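Local coordinates for protein GMP reductase (Trypanosoma brucei brucei, PDB 6JIG) that probably catalyses the irreversible NADPH-dependent deamination of GMP to IMP, helping to balance adenine and guanine nucleotides, at residues A[39-44]-A[344-349]; A[283-288]-A[304-309]. The protein carries 1 engineered substitution. All blocks are in the same frame, centred on the assembly; numbering follows the deposited sequence.

In the fold
In this TIM barrel, two small contacts illustrate how the N-terminal end of the strands is tied together while the other end serves the nucleotide. Contact 1 seats a hairpin against the entry to strand 348-351, and contact 2 joins the adjacent strands 285-291 and 307-310. Their centres lie about 8 Å apart. Strands 307-310 and 348-351 are neighbours, linked by Ile349 N to Leu308 O at 2.8 Å, and the hairpin is anchored by Asn42 N on Asp285 OD2 at 2.7 Å. Toward the pocket, the side chain of Lys309 comes within about 4 Å of bound GMP; its NZ hydrogen-bonds to Asn290 and forms salt bridges to Asp259 and the GMP-binding Asp351.

Contact 1: residues A[39-44]-A[344-349]; sequences LSRNVK and RGVPCI
At the N-terminal end of the TIM barrel, Leu39, Ser40 and Arg41 of a β-hairpin pack against Pro347, Val346 and Ile349, where the chain passes from helix 330-344 into barrel strand 348-351. The hairpin reverses through a type I turn from Ser40 to Val43, and a classic β bulge pairs both Leu39 and Ser40 with Val43. The touching pieces run in nearly opposite directions, 163° apart, but what joins them is side-chain packing and one hydrogen bond, with no β-ladder between them.

The ring of Pro347 packs against the hairpin backbone. Pro347 CG is 3.5 Å from Ser40 C, while the ring's CB meets Leu39 O and its CD faces Arg41 N. Beyond the ring, Arg41 takes over: its CG is anti to its own carbonyl carbon (chi1 -79°), and the chain then runs extended as far as NE, with Arg41 CG passing 3.7 Å from Gly345 O. Val346 CG2 sits over one face of the guanidinium, 3.2 Å above the plane and displaced toward the rim, where it comes 3.3 Å from Arg41 NH2. Near the edge of the same group, Arg41 NH1 donates to Arg344 O at 3.0 Å, the oxygen tilted somewhat from the guanidinium plane. The donor lies in the plane of that carbonyl, and the N-H...O angle is 146°.

Arg344 precedes Gly345, whose positive phi belongs to the Schellman motif that ends helix 330-344. The guanidinium thus meets the carbonyl end of a helix, where the helix dipole would be expected to welcome positive charge. The side chain of Arg344 itself forms salt bridges with Glu298 and Asp302. At the far end of the contact, Leu39, which also packs on Ile287 and Val255, brings CD1 to 3.9 Å from Ile349 CD1.

Contact 2: residues A[283-288]-A[304-309]; sequences SVDIIA and GADGLK
Asp306, just before Gly307, reaches to Asp285 and Ile286 of the neighbouring strand, showing how a side chain can prolong a parallel ladder beyond its backbone pairs. Asp306 CB lies 3.6 Å from both Asp285 CG and Ile286 O. Asp306 CG, anti to its own carbonyl carbon (chi1 -59°), stands 3.6 Å from Asp285 OD1, and the two carboxylates are stacked, their planes 17° apart. Both oxygens of Asp306 lie close to Asp285 OD1; OD1 makes a long, weak ion pair with Arg41 NE. Asp306 OD2, 3.4 Å from Asp285 CA, accepts Ile286 N through its anti lone pair, at 2.9 Å and almost straight (171°). Lys276 forms a salt bridge with OD2, which would offset the repulsion between the stacked acids; Asn42 N and Ser40 OG hold Asp285 OD2.

The backbone continues the series: Asp306 N donates to Ile286 O at 2.7 Å, Ala288 N to Gly307 O, and Lys309 N to Ala288 O. Ile287 CA makes a C-H...O contact with Gly307 O at 3.3 Å.

This is the β-α-β unit of strand 285-291, helix 294-302 and strand 307-310. Ala288 and Leu308 turn to the helices, Ala288 touching 266-277 and both touching 294-302, while Ile287 and Lys309 pack on Ile349 of strand 348-351.

Contact 1: residues A[39-44]-A[344-349]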
# COMPACT_ATOMS: atom_id res chain seq x y z
N LEU A 39 40.76 -20.15 -12.11
CA LEU A 39 39.48 -20.50 -12.71
C LEU A 39 39.38 -22.00 -12.93
O LEU A 39 38.34 -22.61 -12.68
CB LEU A 39 39.33 -19.75 -14.03
CG LEU A 39 38.11 -20.15 -14.84
CD1 LEU A 39 36.84 -19.63 -14.14
CD2 LEU A 39 38.22 -19.60 -16.25
N SER A 40 40.47 -22.60 -13.41
CA SER A 40 40.56 -24.02 -13.69
C SER A 40 42.02 -24.42 -13.51
O SER A 40 42.87 -23.58 -13.18
CB SER A 40 40.06 -24.36 -15.10
OG SER A 40 40.59 -23.46 -16.06
N ARG A 41 42.32 -25.70 -13.75
CA ARG A 41 43.65 -26.23 -13.45
C ARG A 41 44.75 -25.38 -14.07
O ARG A 41 45.78 -25.13 -13.44
CB ARG A 41 43.78 -27.67 -13.95
CG ARG A 41 43.15 -28.80 -13.11
CD ARG A 41 43.68 -30.14 -13.65
NE ARG A 41 42.91 -31.33 -13.31
CZ ARG A 41 43.04 -32.04 -12.19
NH1 ARG A 41 43.91 -31.67 -11.24
NH2 ARG A 41 42.29 -33.12 -12.00
N ASN A 42 44.54 -24.89 -15.29
CA ASN A 42 45.60 -24.19 -16.00
C ASN A 42 45.27 -22.73 -16.31
O ASN A 42 45.92 -22.13 -17.17
CB ASN A 42 45.94 -24.96 -17.28
CG ASN A 42 46.33 -26.39 -16.99
OD1 ASN A 42 47.35 -26.64 -16.36
ND2 ASN A 42 45.49 -27.34 -17.40
N VAL A 43 44.29 -22.13 -15.63
CA VAL A 43 43.91 -20.75 -15.90
C VAL A 43 43.85 -19.98 -14.59
O VAL A 43 43.04 -20.30 -13.72
CB VAL A 43 42.57 -20.64 -16.64
CG1 VAL A 43 42.21 -19.18 -16.88
CG2 VAL A 43 42.62 -21.40 -17.96
N LYS A 44 44.69 -18.95 -14.46
CA LYS A 44 44.71 -18.07 -13.30
C LYS A 44 43.98 -16.77 -13.61
O LYS A 44 43.96 -16.30 -14.75
CB LYS A 44 46.15 -17.76 -12.87
CG LYS A 44 46.97 -18.96 -12.43
CD LYS A 44 48.33 -18.51 -11.86
N ARG A 344 41.97 -33.11 -5.12
CA ARG A 344 42.34 -33.47 -6.48
C ARG A 344 42.94 -32.31 -7.27
O ARG A 344 43.30 -32.50 -8.44
CB ARG A 344 41.12 -34.04 -7.22
CG ARG A 344 40.46 -35.23 -6.52
CD ARG A 344 41.29 -36.51 -6.71
NE ARG A 344 41.38 -36.93 -8.11
CZ ARG A 344 40.48 -37.69 -8.72
NH1 ARG A 344 39.40 -38.11 -8.07
NH2 ARG A 344 40.65 -38.02 -10.00
N GLY A 345 43.02 -31.12 -6.68
CA GLY A 345 43.57 -29.95 -7.36
C GLY A 345 42.68 -29.33 -8.42
O GLY A 345 43.20 -28.76 -9.39
N VAL A 346 41.36 -29.39 -8.27
CA VAL A 346 40.44 -28.94 -9.30
C VAL A 346 39.70 -27.71 -8.76
O VAL A 346 38.94 -27.84 -7.79
CB VAL A 346 39.46 -30.04 -9.71
CG1 VAL A 346 38.39 -29.48 -10.64
CG2 VAL A 346 40.21 -31.20 -10.39
N PRO A 347 39.88 -26.53 -9.35
CA PRO A 347 39.20 -25.33 -8.82
C PRO A 347 37.69 -25.39 -9.03
O PRO A 347 37.20 -26.02 -9.96
CB PRO A 347 39.82 -24.18 -9.63
CG PRO A 347 41.14 -24.75 -10.16
CD PRO A 347 40.85 -26.21 -10.40
N CYS A 348 36.97 -24.69 -8.15
CA CYS A 348 35.51 -24.69 -8.16
C CYS A 348 34.97 -23.27 -8.28
O CYS A 348 35.45 -22.36 -7.61
CB CYS A 348 34.94 -25.36 -6.91
SG CYS A 348 35.28 -27.12 -6.75
N ILE A 349 33.96 -23.11 -9.13
CA ILE A 349 33.23 -21.86 -9.31
C ILE A 349 31.94 -21.95 -8.50
O ILE A 349 31.10 -22.82 -8.78
CB ILE A 349 32.89 -21.62 -10.80
CG1 ILE A 349 34.15 -21.70 -11.68
CG2 ILE A 349 32.16 -20.25 -10.98
CD1 ILE A 349 33.83 -21.94 -13.15

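Contact 2: residues A[283-288]-A[304-309]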
# COMPACT_ATOMS: atom_id res chain seq x y z
N SER A 283 42.97 -28.96 -26.17
CA SER A 283 43.98 -27.94 -25.97
C SER A 283 43.56 -26.88 -24.96
O SER A 283 44.40 -26.04 -24.61
CB SER A 283 44.30 -27.25 -27.30
OG SER A 283 43.10 -26.78 -27.91
N VAL A 284 42.31 -26.88 -24.49
CA VAL A 284 41.88 -25.90 -23.49
C VAL A 284 41.24 -26.61 -22.31
O VAL A 284 40.70 -27.72 -22.44
CB VAL A 284 40.91 -24.83 -24.06
CG1 VAL A 284 41.53 -24.10 -25.27
CG2 VAL A 284 39.57 -25.45 -24.42
N ASP A 285 41.31 -25.97 -21.15
CA ASP A 285 40.68 -26.51 -19.95
C ASP A 285 39.18 -26.69 -20.16
O ASP A 285 38.51 -25.86 -20.78
CB ASP A 285 40.92 -25.57 -18.77
CG ASP A 285 42.27 -25.80 -18.10
OD1 ASP A 285 43.09 -26.59 -18.63
OD2 ASP A 285 42.51 -25.17 -17.06
N ILE A 286 38.66 -27.79 -19.62
CA ILE A 286 37.25 -28.14 -19.71
C ILE A 286 36.66 -28.01 -18.30
O ILE A 286 37.02 -28.78 -17.41
CB ILE A 286 37.04 -29.55 -20.26
CG1 ILE A 286 37.81 -29.75 -21.58
CG2 ILE A 286 35.55 -29.83 -20.48
CD1 ILE A 286 37.43 -28.76 -22.67
N ILE A 287 35.76 -27.05 -18.13
CA ILE A 287 35.00 -26.85 -16.89
C ILE A 287 33.63 -27.49 -17.08
O ILE A 287 33.10 -27.49 -18.21
CB ILE A 287 34.91 -25.35 -16.56
CG1 ILE A 287 36.32 -24.76 -16.41
CG2 ILE A 287 34.06 -25.09 -15.26
CD1 ILE A 287 36.36 -23.25 -16.35
N ALA A 288 33.07 -28.06 -16.01
CA ALA A 288 31.79 -28.75 -16.13
C ALA A 288 30.93 -28.49 -14.90
O ALA A 288 31.44 -28.35 -13.79
CB ALA A 288 31.96 -30.25 -16.31
N GLY A 304 37.65 -36.12 -16.06
CA GLY A 304 38.69 -35.26 -16.59
C GLY A 304 38.47 -33.76 -16.46
O GLY A 304 39.27 -33.00 -17.03
N ALA A 305 37.44 -33.30 -15.74
CA ALA A 305 37.19 -31.87 -15.64
C ALA A 305 38.38 -31.13 -15.04
O ALA A 305 38.96 -31.55 -14.04
CB ALA A 305 35.94 -31.61 -14.78
N ASP A 306 38.71 -29.99 -15.66
CA ASP A 306 39.71 -29.07 -15.14
C ASP A 306 39.14 -28.03 -14.18
O ASP A 306 39.90 -27.28 -13.56
CB ASP A 306 40.40 -28.34 -16.29
CG ASP A 306 41.09 -29.30 -17.24
OD1 ASP A 306 42.07 -29.93 -16.79
OD2 ASP A 306 40.62 -29.47 -18.38
N GLY A 307 37.82 -27.93 -14.08
CA GLY A 307 37.17 -27.06 -13.11
C GLY A 307 35.74 -27.51 -12.96
O GLY A 307 35.18 -28.16 -13.85
N LEU A 308 35.14 -27.17 -11.81
CA LEU A 308 33.76 -27.56 -11.50
C LEU A 308 32.92 -26.32 -11.24
O LEU A 308 33.39 -25.35 -10.64
CB LEU A 308 33.69 -28.46 -10.26
CG LEU A 308 34.51 -29.75 -10.36
CD1 LEU A 308 34.55 -30.48 -9.02
CD2 LEU A 308 33.91 -30.63 -11.44
N LYS A 309 31.68 -26.34 -11.71
CA LYS A 309 30.77 -25.23 -11.46
C LYS A 309 29.68 -25.74 -10.51
O LYS A 309 29.01 -26.73 -10.81
CB LYS A 309 30.18 -24.65 -12.75
CG LYS A 309 29.50 -23.27 -12.53
CD LYS A 309 29.70 -22.30 -13.71
CE LYS A 309 28.93 -22.75 -14.95
NZ LYS A 309 27.45 -22.89 -14.69